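Local coordinates for protein phosphoserine aminotransferase SerC (Cytophaga hutchinsonii ATCC 33406, PDB 3FFR) that probably catalyses the pyridoxal-phosphate-dependent transfer of an amino group from glutamate to 3-phosphohydroxypyruvate, giving phosphoserine in serine biosynthesis, at residues Q79-E83 / L215-S221; F116-F120 / S142-M147; F193-L199 / N248-L252; L318-M323 / K352-L357. All blocks are in the same frame, centred on the assembly; numbering follows the deposited sequence.

Contact 1 (Q79-E83 / L215-S221); sequences QNCVE and LLAKRKS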
# COMPACT_ATOMS: atom_id res chain seq x y z
N GLN A 79 13.67 -1.14 -11.46
CA GLN A 79 14.53 -0.10 -10.85
C GLN A 79 15.74 -0.61 -10.13
O GLN A 79 16.83 -0.01 -10.18
CB GLN A 79 13.73 0.78 -9.87
CG GLN A 79 12.65 1.62 -10.56
CD GLN A 79 11.68 2.28 -9.58
OE1 GLN A 79 11.50 1.81 -8.45
NE2 GLN A 79 11.05 3.37 -10.00
N ASN A 80 15.55 -1.71 -9.42
CA ASN A 80 16.63 -2.31 -8.62
C ASN A 80 17.56 -3.25 -9.34
O ASN A 80 18.70 -3.43 -8.92
CB ASN A 80 16.05 -3.08 -7.44
CG ASN A 80 15.61 -2.16 -6.29
OD1 ASN A 80 16.43 -1.82 -5.40
ND2 ASN A 80 14.30 -1.83 -6.26
N CYS A 81 17.11 -3.79 -10.46
CA CYS A 81 17.83 -4.89 -11.07
C CYS A 81 18.17 -4.83 -12.55
O CYS A 81 18.80 -5.73 -13.07
CB CYS A 81 17.10 -6.20 -10.82
SG CYS A 81 16.72 -6.55 -9.06
N VAL A 82 17.77 -3.77 -13.22
CA VAL A 82 18.02 -3.65 -14.65
C VAL A 82 18.70 -2.34 -14.99
O VAL A 82 18.15 -1.28 -14.78
CB VAL A 82 16.72 -3.75 -15.51
CG1 VAL A 82 17.10 -3.73 -17.04
CG2 VAL A 82 15.88 -5.01 -15.15
N GLU A 83 19.90 -2.45 -15.50
CA GLU A 83 20.62 -1.26 -15.94
C GLU A 83 20.15 -0.84 -17.33
O GLU A 83 19.84 0.33 -17.58
CB GLU A 83 22.14 -1.49 -15.97
CG GLU A 83 22.91 -0.20 -16.27
CD GLU A 83 24.42 -0.35 -16.15
OE1 GLU A 83 24.89 -1.47 -15.91
OE2 GLU A 83 25.14 0.65 -16.30
N LEU A 215 24.38 -2.12 -8.85
CA LEU A 215 23.88 -0.95 -9.60
C LEU A 215 24.03 0.33 -8.79
O LEU A 215 24.44 1.36 -9.31
CB LEU A 215 22.41 -1.10 -9.96
CG LEU A 215 22.15 -2.09 -11.06
CD1 LEU A 215 20.64 -2.04 -11.41
CD2 LEU A 215 23.04 -1.76 -12.28
N LEU A 216 23.73 0.22 -7.51
CA LEU A 216 23.85 1.38 -6.61
C LEU A 216 25.32 1.80 -6.57
O LEU A 216 25.63 2.98 -6.59
CB LEU A 216 23.33 1.06 -5.19
CG LEU A 216 23.34 2.24 -4.20
CD1 LEU A 216 22.50 3.37 -4.68
CD2 LEU A 216 22.90 1.80 -2.82
N ALA A 217 26.21 0.83 -6.50
CA ALA A 217 27.65 1.11 -6.45
C ALA A 217 28.15 1.82 -7.70
O ALA A 217 29.11 2.59 -7.64
CB ALA A 217 28.45 -0.16 -6.20
N LYS A 218 27.48 1.58 -8.81
CA LYS A 218 27.82 2.18 -10.12
C LYS A 218 27.30 3.59 -10.16
O LYS A 218 27.31 4.23 -11.19
CB LYS A 218 27.19 1.42 -11.30
CG LYS A 218 27.74 0.04 -11.54
CD LYS A 218 27.30 -0.55 -12.88
CE LYS A 218 27.88 0.22 -14.07
NZ LYS A 218 27.64 -0.48 -15.36
N ARG A 219 26.83 4.04 -9.01
CA ARG A 219 26.27 5.39 -8.85
C ARG A 219 24.95 5.60 -9.58
O ARG A 219 24.60 6.71 -9.97
CB ARG A 219 27.26 6.48 -9.24
CG ARG A 219 28.49 6.51 -8.33
CD ARG A 219 29.37 7.76 -8.55
N LYS A 220 24.25 4.50 -9.80
CA LYS A 220 22.90 4.55 -10.39
C LYS A 220 21.88 4.68 -9.26
O LYS A 220 22.02 4.05 -8.22
CB LYS A 220 22.54 3.25 -11.14
CG LYS A 220 23.52 2.83 -12.20
CD LYS A 220 23.55 3.80 -13.34
CE LYS A 220 24.18 3.14 -14.57
NZ LYS A 220 24.00 3.99 -15.78
N SER A 221 20.86 5.49 -9.45
CA SER A 221 19.77 5.52 -8.47
C SER A 221 18.94 4.28 -8.67
O SER A 221 18.56 3.97 -9.81
CB SER A 221 18.86 6.73 -8.63
OG SER A 221 17.75 6.58 -7.77
O HOH W 1 17.64 2.13 -11.39
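Gln79 and Asn80 lie in the last turn of helix 70-81, beside the end of helix 206-217. A water donates to Gln79 O and to Ser221 O, 2.6 Å from each. Next, Asn80 O lies 3.4 Å from Leu215 CD1, an apolar partner that leaves this buried carbonyl without a hydrogen bond. Leu215 CD1 also lies 3.9 Å from Cys81 C and 3.8 Å from Val82 N, so the branched Leu215 covers the helix end. Past Val82, where helical geometry stops, Glu83 lays its CB 3.8 Å from Leu215 CD2 and forms salt bridges with two lysines, Glu83 OE2 lying 2.9 Å from Lys218 NZ and 3.6 Å from Lys220 NZ. Helix 206-217 ends in a Schellman motif with Arg219 (positive phi) as C-prime residue, and the lysines flanking it both reach the carboxylate. The contact thus joins two helix C-termini on the large domain, with Cys81 packed on strand 163-167 and Ser221 OG bonded to Glu104 O of the second subunit.

Contact 2 (F116-F120 / S142-M147); sequences FGKGF and SSGVSM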
# COMPACT_ATOMS: atom_id res chain seq x y z
N PHE A 116 -2.76 -14.25 -27.31
CA PHE A 116 -3.69 -14.37 -26.18
C PHE A 116 -4.40 -15.69 -26.26
O PHE A 116 -5.00 -16.04 -27.29
CB PHE A 116 -4.70 -13.21 -26.19
CG PHE A 116 -5.59 -13.15 -24.96
CD1 PHE A 116 -6.75 -13.87 -24.90
CD2 PHE A 116 -5.26 -12.32 -23.89
CE1 PHE A 116 -7.57 -13.80 -23.79
CE2 PHE A 116 -6.08 -12.25 -22.79
CZ PHE A 116 -7.24 -12.97 -22.74
N GLY A 117 -4.35 -16.45 -25.17
CA GLY A 117 -5.00 -17.75 -25.11
C GLY A 117 -4.02 -18.88 -25.32
O GLY A 117 -4.35 -20.06 -25.18
N LYS A 118 -2.80 -18.50 -25.66
CA LYS A 118 -1.72 -19.46 -25.86
C LYS A 118 -0.57 -19.28 -24.88
O LYS A 118 -0.43 -18.27 -24.21
CB LYS A 118 -1.19 -19.41 -27.30
CG LYS A 118 -2.21 -19.91 -28.29
CD LYS A 118 -1.74 -19.78 -29.68
CE LYS A 118 -2.72 -20.47 -30.63
NZ LYS A 118 -2.24 -20.35 -32.03
N GLY A 119 0.25 -20.32 -24.84
CA GLY A 119 1.42 -20.34 -23.97
C GLY A 119 2.70 -20.55 -24.74
O GLY A 119 2.77 -20.36 -25.97
N PHE A 120 3.72 -20.96 -24.00
CA PHE A 120 5.09 -21.09 -24.50
C PHE A 120 5.63 -22.51 -24.53
O PHE A 120 5.28 -23.35 -23.69
CB PHE A 120 6.02 -20.22 -23.64
CG PHE A 120 5.70 -18.76 -23.74
CD1 PHE A 120 6.15 -18.00 -24.81
CD2 PHE A 120 4.89 -18.15 -22.79
CE1 PHE A 120 5.82 -16.65 -24.90
CE2 PHE A 120 4.56 -16.82 -22.90
CZ PHE A 120 5.03 -16.08 -23.95
N SER A 142 -5.29 -12.97 -17.22
CA SER A 142 -6.20 -12.46 -18.25
C SER A 142 -6.70 -13.56 -19.19
O SER A 142 -7.86 -13.54 -19.61
CB SER A 142 -5.56 -11.33 -19.09
OG SER A 142 -4.40 -11.76 -19.78
N SER A 143 -5.84 -14.54 -19.46
CA SER A 143 -6.14 -15.57 -20.46
C SER A 143 -6.33 -16.97 -19.93
O SER A 143 -6.81 -17.84 -20.63
CB SER A 143 -5.01 -15.59 -21.48
OG SER A 143 -3.83 -16.08 -20.89
N GLY A 144 -5.91 -17.17 -18.69
CA GLY A 144 -5.99 -18.48 -18.05
C GLY A 144 -4.90 -19.48 -18.46
O GLY A 144 -5.05 -20.70 -18.32
N VAL A 145 -3.80 -18.95 -18.98
CA VAL A 145 -2.65 -19.76 -19.37
C VAL A 145 -1.55 -19.74 -18.31
O VAL A 145 -1.15 -18.69 -17.80
CB VAL A 145 -2.03 -19.29 -20.71
CG1 VAL A 145 -0.72 -20.14 -21.07
CG2 VAL A 145 -3.08 -19.38 -21.88
N SER A 146 -1.08 -20.93 -17.98
CA SER A 146 0.06 -21.09 -17.06
C SER A 146 1.31 -21.49 -17.79
O SER A 146 1.28 -22.01 -18.90
CB SER A 146 -0.22 -22.14 -15.98
OG SER A 146 -1.35 -21.83 -15.17
N MSE A 147 2.43 -21.20 -17.14
CA MSE A 147 3.76 -21.72 -17.52
C MSE A 147 4.17 -22.66 -16.38
O MSE A 147 4.66 -22.21 -15.34
CB MSE A 147 4.81 -20.64 -17.67
CG MSE A 147 6.10 -21.25 -18.15
SE MSE A 147 7.56 -19.99 -18.37
CE MSE A 147 7.23 -19.44 -20.23
O HOH W 2 -2.28 -16.30 -23.18
O HOH W 3 3.12 -21.23 -20.98
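No direct hydrogen bond joins 116-120 to 142-147, although the two run almost parallel, 8° apart; water does that work. One water accepts from Gly117 N (2.9 Å) and Ser143 OG (2.8 Å) and donates to Lys118 O (2.9 Å); a second accepts from Phe120 N (3.1 Å) and donates to Ser146 O (2.9 Å). At one end Ser143 CB sits over the face of the Phe116 ring, 3.7 Å from its centroid, a CH-pi arrangement that a small serine permits. Val145 packs on the glycine-rich backbone: its CG1 lies 3.6 Å from Gly119 CA, where a CB would crowd that methyl. At the far end Phe120 CD2 meets CE of selenomethionine Met147 at 3.7 Å. Gly117 takes angles that would jam a CB against the preceding carbonyl, and Gly144, at positive phi, forms with Val145 a G1 beta bulge opposite Glu140. Near the ligand pocket, Phe116 borders a bound polyether, probably from the crystallisation liquor, and the Ser142 side chain is about 8 Å from a bound serine. Segment 142-147 forms the turn and second strand of the hairpin 139-140/145-146, 116-120 runs along it, and Phe120 and Met147 rest on Cys89 of strand 85-90.

Contact 3 (F193-L199 / N248-L252); sequences FGLPAGL and NIFLL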
# COMPACT_ATOMS: atom_id res chain seq x y z
N PHE A 193 -4.22 -16.06 -1.65
CA PHE A 193 -4.05 -15.91 -0.19
C PHE A 193 -5.32 -15.45 0.52
O PHE A 193 -5.42 -15.51 1.76
CB PHE A 193 -2.78 -15.13 0.18
CG PHE A 193 -1.54 -15.96 0.01
CD1 PHE A 193 -1.12 -16.79 1.03
CD2 PHE A 193 -0.83 -15.95 -1.17
CE1 PHE A 193 0.01 -17.59 0.87
CE2 PHE A 193 0.32 -16.75 -1.33
CZ PHE A 193 0.73 -17.56 -0.31
N GLY A 194 -6.32 -15.03 -0.27
CA GLY A 194 -7.65 -14.76 0.28
C GLY A 194 -7.79 -13.61 1.26
O GLY A 194 -8.60 -13.66 2.22
N LEU A 195 -6.97 -12.57 1.05
CA LEU A 195 -7.02 -11.39 1.89
C LEU A 195 -7.59 -10.23 1.11
O LEU A 195 -7.60 -10.25 -0.12
CB LEU A 195 -5.61 -11.00 2.39
CG LEU A 195 -4.81 -11.99 3.22
CD1 LEU A 195 -3.59 -11.25 3.88
CD2 LEU A 195 -5.67 -12.67 4.28
N PRO A 196 -8.07 -9.17 1.82
CA PRO A 196 -8.37 -7.96 1.07
C PRO A 196 -7.09 -7.44 0.41
O PRO A 196 -6.01 -7.67 0.89
CB PRO A 196 -8.78 -6.97 2.16
CG PRO A 196 -9.29 -7.81 3.26
CD PRO A 196 -8.31 -8.99 3.26
N ALA A 197 -7.23 -6.74 -0.70
CA ALA A 197 -6.06 -6.15 -1.35
C ALA A 197 -5.42 -5.11 -0.40
O ALA A 197 -6.08 -4.52 0.46
CB ALA A 197 -6.41 -5.54 -2.73
N GLY A 198 -4.13 -4.89 -0.65
CA GLY A 198 -3.30 -3.94 0.09
C GLY A 198 -1.96 -4.46 0.56
O GLY A 198 -1.32 -3.85 1.42
N LEU A 199 -1.46 -5.53 -0.05
CA LEU A 199 -0.13 -6.05 0.30
C LEU A 199 0.48 -6.90 -0.81
O LEU A 199 -0.13 -7.86 -1.28
CB LEU A 199 -0.18 -6.88 1.62
CG LEU A 199 1.18 -7.24 2.27
CD1 LEU A 199 1.89 -5.94 2.83
CD2 LEU A 199 1.02 -8.36 3.33
N ASN A 248 -2.95 -6.26 7.06
CA ASN A 248 -2.72 -7.37 6.14
C ASN A 248 -1.53 -8.24 6.52
O ASN A 248 -1.54 -9.44 6.26
CB ASN A 248 -2.63 -6.97 4.66
CG ASN A 248 -3.96 -7.06 3.95
OD1 ASN A 248 -4.98 -7.45 4.53
ND2 ASN A 248 -3.96 -6.67 2.66
N ILE A 249 -0.49 -7.65 7.08
CA ILE A 249 0.66 -8.47 7.53
C ILE A 249 0.16 -9.41 8.64
O ILE A 249 0.50 -10.60 8.70
CB ILE A 249 1.86 -7.60 7.98
CG1 ILE A 249 2.43 -6.87 6.74
CG2 ILE A 249 2.96 -8.47 8.62
CD1 ILE A 249 3.50 -5.77 7.05
N PHE A 250 -0.71 -8.88 9.49
CA PHE A 250 -1.31 -9.67 10.58
C PHE A 250 -2.17 -10.79 10.00
O PHE A 250 -2.03 -11.98 10.35
CB PHE A 250 -2.19 -8.78 11.46
CG PHE A 250 -2.87 -9.52 12.58
CD1 PHE A 250 -2.18 -9.77 13.77
CD2 PHE A 250 -4.19 -9.90 12.49
CE1 PHE A 250 -2.80 -10.42 14.82
CE2 PHE A 250 -4.81 -10.56 13.54
CZ PHE A 250 -4.10 -10.82 14.70
N LEU A 251 -3.06 -10.41 9.10
CA LEU A 251 -3.97 -11.39 8.52
C LEU A 251 -3.19 -12.45 7.74
O LEU A 251 -3.55 -13.63 7.75
CB LEU A 251 -5.01 -10.73 7.61
CG LEU A 251 -6.05 -9.82 8.25
CD1 LEU A 251 -6.87 -9.18 7.11
CD2 LEU A 251 -6.96 -10.59 9.26
N LEU A 252 -2.13 -12.02 7.07
CA LEU A 252 -1.32 -12.96 6.28
C LEU A 252 -0.66 -14.03 7.18
O LEU A 252 -0.60 -15.23 6.84
CB LEU A 252 -0.27 -12.25 5.41
CG LEU A 252 0.51 -13.13 4.42
CD1 LEU A 252 -0.41 -13.86 3.40
CD2 LEU A 252 1.58 -12.28 3.69
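Residues 193-199 form an irregular connection, while 248-252 is a turn of helix 246-262; their backbones come closest at Leu199 and Asn248, with CA atoms 6.5 Å apart. The segment leads into strand 200-205 of the seven-stranded sheet, in the large domain of a fold-type I aminotransferase, and starts two residues after Lys191, which carries the pyridoxal phosphate. Positive phi at Gly194 and Gly198 lets the chain bend sharply; at Gly198 a CB would also collide with the preceding carbonyl. Hydrophobic side chains fill the space against the helix. Leu195 CD2 packs on Leu251 CB (3.9 Å), Phe193 CD1 on Leu252 CD1 (3.8 Å), and Leu199 CD2 reaches Ile249 CG1 and Leu252 CD2, both at 4.0 Å. Pro196 CD lies 4.1 Å from Leu251 CD1, and Pro196 also packs on Met247 of the second subunit. Asparagine, short and amide-tipped, supplies the polar link in this otherwise apolar interface: Asn248 ND2 donates to Pro196 O at 2.9 Å.

Contact 4 (L318-M323 / K352-L357); sequences LEPFDM and KLVQTL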
# COMPACT_ATOMS: atom_id res chain seq x y z
N LEU A 318 -27.10 -17.17 -11.80
CA LEU A 318 -26.42 -17.59 -10.56
C LEU A 318 -26.77 -16.76 -9.33
O LEU A 318 -26.66 -17.22 -8.18
CB LEU A 318 -24.89 -17.55 -10.74
CG LEU A 318 -24.21 -18.50 -11.73
CD1 LEU A 318 -22.71 -18.22 -11.70
CD2 LEU A 318 -24.52 -19.96 -11.37
N GLU A 319 -27.25 -15.56 -9.57
CA GLU A 319 -27.52 -14.62 -8.48
C GLU A 319 -28.44 -15.18 -7.38
O GLU A 319 -28.11 -15.05 -6.21
CB GLU A 319 -28.05 -13.29 -9.00
CG GLU A 319 -27.95 -12.18 -7.98
CD GLU A 319 -28.49 -10.85 -8.51
OE1 GLU A 319 -29.22 -10.87 -9.52
OE2 GLU A 319 -28.18 -9.80 -7.89
N PRO A 320 -29.58 -15.78 -7.75
CA PRO A 320 -30.49 -16.32 -6.74
C PRO A 320 -29.88 -17.45 -5.92
O PRO A 320 -30.38 -17.80 -4.83
CB PRO A 320 -31.67 -16.87 -7.57
CG PRO A 320 -31.60 -16.16 -8.87
CD PRO A 320 -30.16 -15.84 -9.11
N PHE A 321 -28.80 -18.00 -6.46
CA PHE A 321 -28.06 -19.10 -5.83
C PHE A 321 -26.84 -18.59 -5.04
O PHE A 321 -26.01 -19.38 -4.57
CB PHE A 321 -27.59 -20.09 -6.86
CG PHE A 321 -28.71 -20.81 -7.55
CD1 PHE A 321 -29.24 -21.97 -6.99
CD2 PHE A 321 -29.25 -20.32 -8.72
CE1 PHE A 321 -30.31 -22.64 -7.60
CE2 PHE A 321 -30.33 -21.02 -9.36
CZ PHE A 321 -30.84 -22.16 -8.77
N ASP A 322 -26.77 -17.28 -4.92
CA ASP A 322 -25.68 -16.64 -4.15
C ASP A 322 -24.27 -17.02 -4.60
O ASP A 322 -23.40 -17.39 -3.80
CB ASP A 322 -25.83 -16.95 -2.67
CG ASP A 322 -26.79 -16.00 -1.99
OD1 ASP A 322 -26.81 -14.79 -2.35
OD2 ASP A 322 -27.48 -16.47 -1.07
N MSE A 323 -24.09 -16.93 -5.91
CA MSE A 323 -22.78 -17.16 -6.53
C MSE A 323 -22.57 -16.23 -7.72
O MSE A 323 -23.53 -15.72 -8.32
CB MSE A 323 -22.63 -18.61 -7.00
CG MSE A 323 -22.70 -19.63 -5.86
SE MSE A 323 -22.46 -21.45 -6.43
CE MSE A 323 -24.14 -21.68 -7.39
N LYS A 352 -21.37 -26.88 -5.66
CA LYS A 352 -22.63 -26.15 -5.82
C LYS A 352 -22.62 -25.34 -7.10
O LYS A 352 -23.60 -25.32 -7.85
CB LYS A 352 -22.94 -25.24 -4.64
CG LYS A 352 -24.24 -24.43 -4.81
CD LYS A 352 -24.47 -23.47 -3.64
CE LYS A 352 -25.77 -22.64 -3.79
NZ LYS A 352 -25.96 -21.61 -2.71
N LEU A 353 -21.48 -24.72 -7.38
CA LEU A 353 -21.35 -23.94 -8.61
C LEU A 353 -21.55 -24.82 -9.85
O LEU A 353 -22.33 -24.49 -10.75
CB LEU A 353 -19.97 -23.25 -8.70
CG LEU A 353 -19.71 -22.48 -10.01
CD1 LEU A 353 -20.59 -21.26 -10.19
CD2 LEU A 353 -18.19 -22.07 -10.05
N VAL A 354 -20.84 -25.95 -9.88
CA VAL A 354 -20.88 -26.84 -11.05
C VAL A 354 -22.28 -27.43 -11.23
O VAL A 354 -22.82 -27.52 -12.35
CB VAL A 354 -19.78 -27.93 -11.00
CG1 VAL A 354 -19.98 -28.98 -12.12
CG2 VAL A 354 -18.40 -27.27 -11.13
N GLN A 355 -22.90 -27.80 -10.13
CA GLN A 355 -24.22 -28.41 -10.21
C GLN A 355 -25.24 -27.42 -10.72
O GLN A 355 -26.15 -27.75 -11.49
CB GLN A 355 -24.66 -28.95 -8.85
CG GLN A 355 -26.14 -29.31 -8.79
CD GLN A 355 -26.56 -29.66 -7.38
OE1 GLN A 355 -26.17 -30.70 -6.84
NE2 GLN A 355 -27.36 -28.77 -6.76
N THR A 356 -25.07 -26.18 -10.28
CA THR A 356 -26.00 -25.12 -10.64
C THR A 356 -25.82 -24.80 -12.12
O THR A 356 -26.79 -24.65 -12.86
CB THR A 356 -25.82 -23.88 -9.75
OG1 THR A 356 -26.04 -24.25 -8.38
CG2 THR A 356 -26.78 -22.78 -10.14
N LEU A 357 -24.56 -24.74 -12.54
CA LEU A 357 -24.27 -24.46 -13.95
C LEU A 357 -24.85 -25.57 -14.85
O LEU A 357 -25.42 -25.32 -15.91
CB LEU A 357 -22.77 -24.35 -14.20
CG LEU A 357 -22.16 -23.04 -13.66
CD1 LEU A 357 -20.64 -23.10 -13.80
CD2 LEU A 357 -22.71 -21.78 -14.35
O HOH W 4 -23.60 -19.93 -2.49
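Met323, present as selenomethionine, lies over the backbone of helix 347-360, its SE 3.5 Å from Leu353 CA and its CE 3.3 Å from Thr356 OG1. A long, flexible, unbranched side chain can follow the helix surface in this way. The hydroxyl of Thr356 is meanwhile turned back on its own helix, Thr356 OG1 donating to Lys352 O at 2.7 Å, so it sits beside the apolar Met323 with its hydrogen-bonding need met. Such packing of a helix on a sheet is what builds the small C-terminal domain of fold-type I aminotransferases: Met323 opens strand 323-327, and both Met323 and Leu353 touch Phe8 of strand 6-8. The methyl of Thr356 lies between Phe321 and Leu318: its CG2 sits over the face of the Phe321 ring, 3.8 Å from the centroid, a CH-pi contact, and 3.8 Å from Leu318 CD2. Leu318 CD2 also meets Leu357 CD2 at 3.9 Å. At the more exposed edge, extended Lys352 donates from NZ to Phe321 O (2.9 Å) and to a water, itself bonded to Asp322 O.

Contact 3 is the most buried of the four and the most hydrophobic, with one hydrogen bond from a side-chain amide across it; contact 4 is buried too, but keeps a partly exposed lysine. Contacts 1 and 2 are only partly buried. Waters bridge contacts 1, 2 and 4, and contact 1 adds a salt-bridge network near the surface. Contacts 1 and 3 lie in the large domain and touch the second subunit, contact 2 where that domain meets the small one, and contact 4 in the small domain, its centre about 52 Å from that of contact 1. Contacts 2 and 3, on opposite sides of the chain's centre, each have one segment in a loop; contact 3 sets it on a helix, contact 2 on a hairpin.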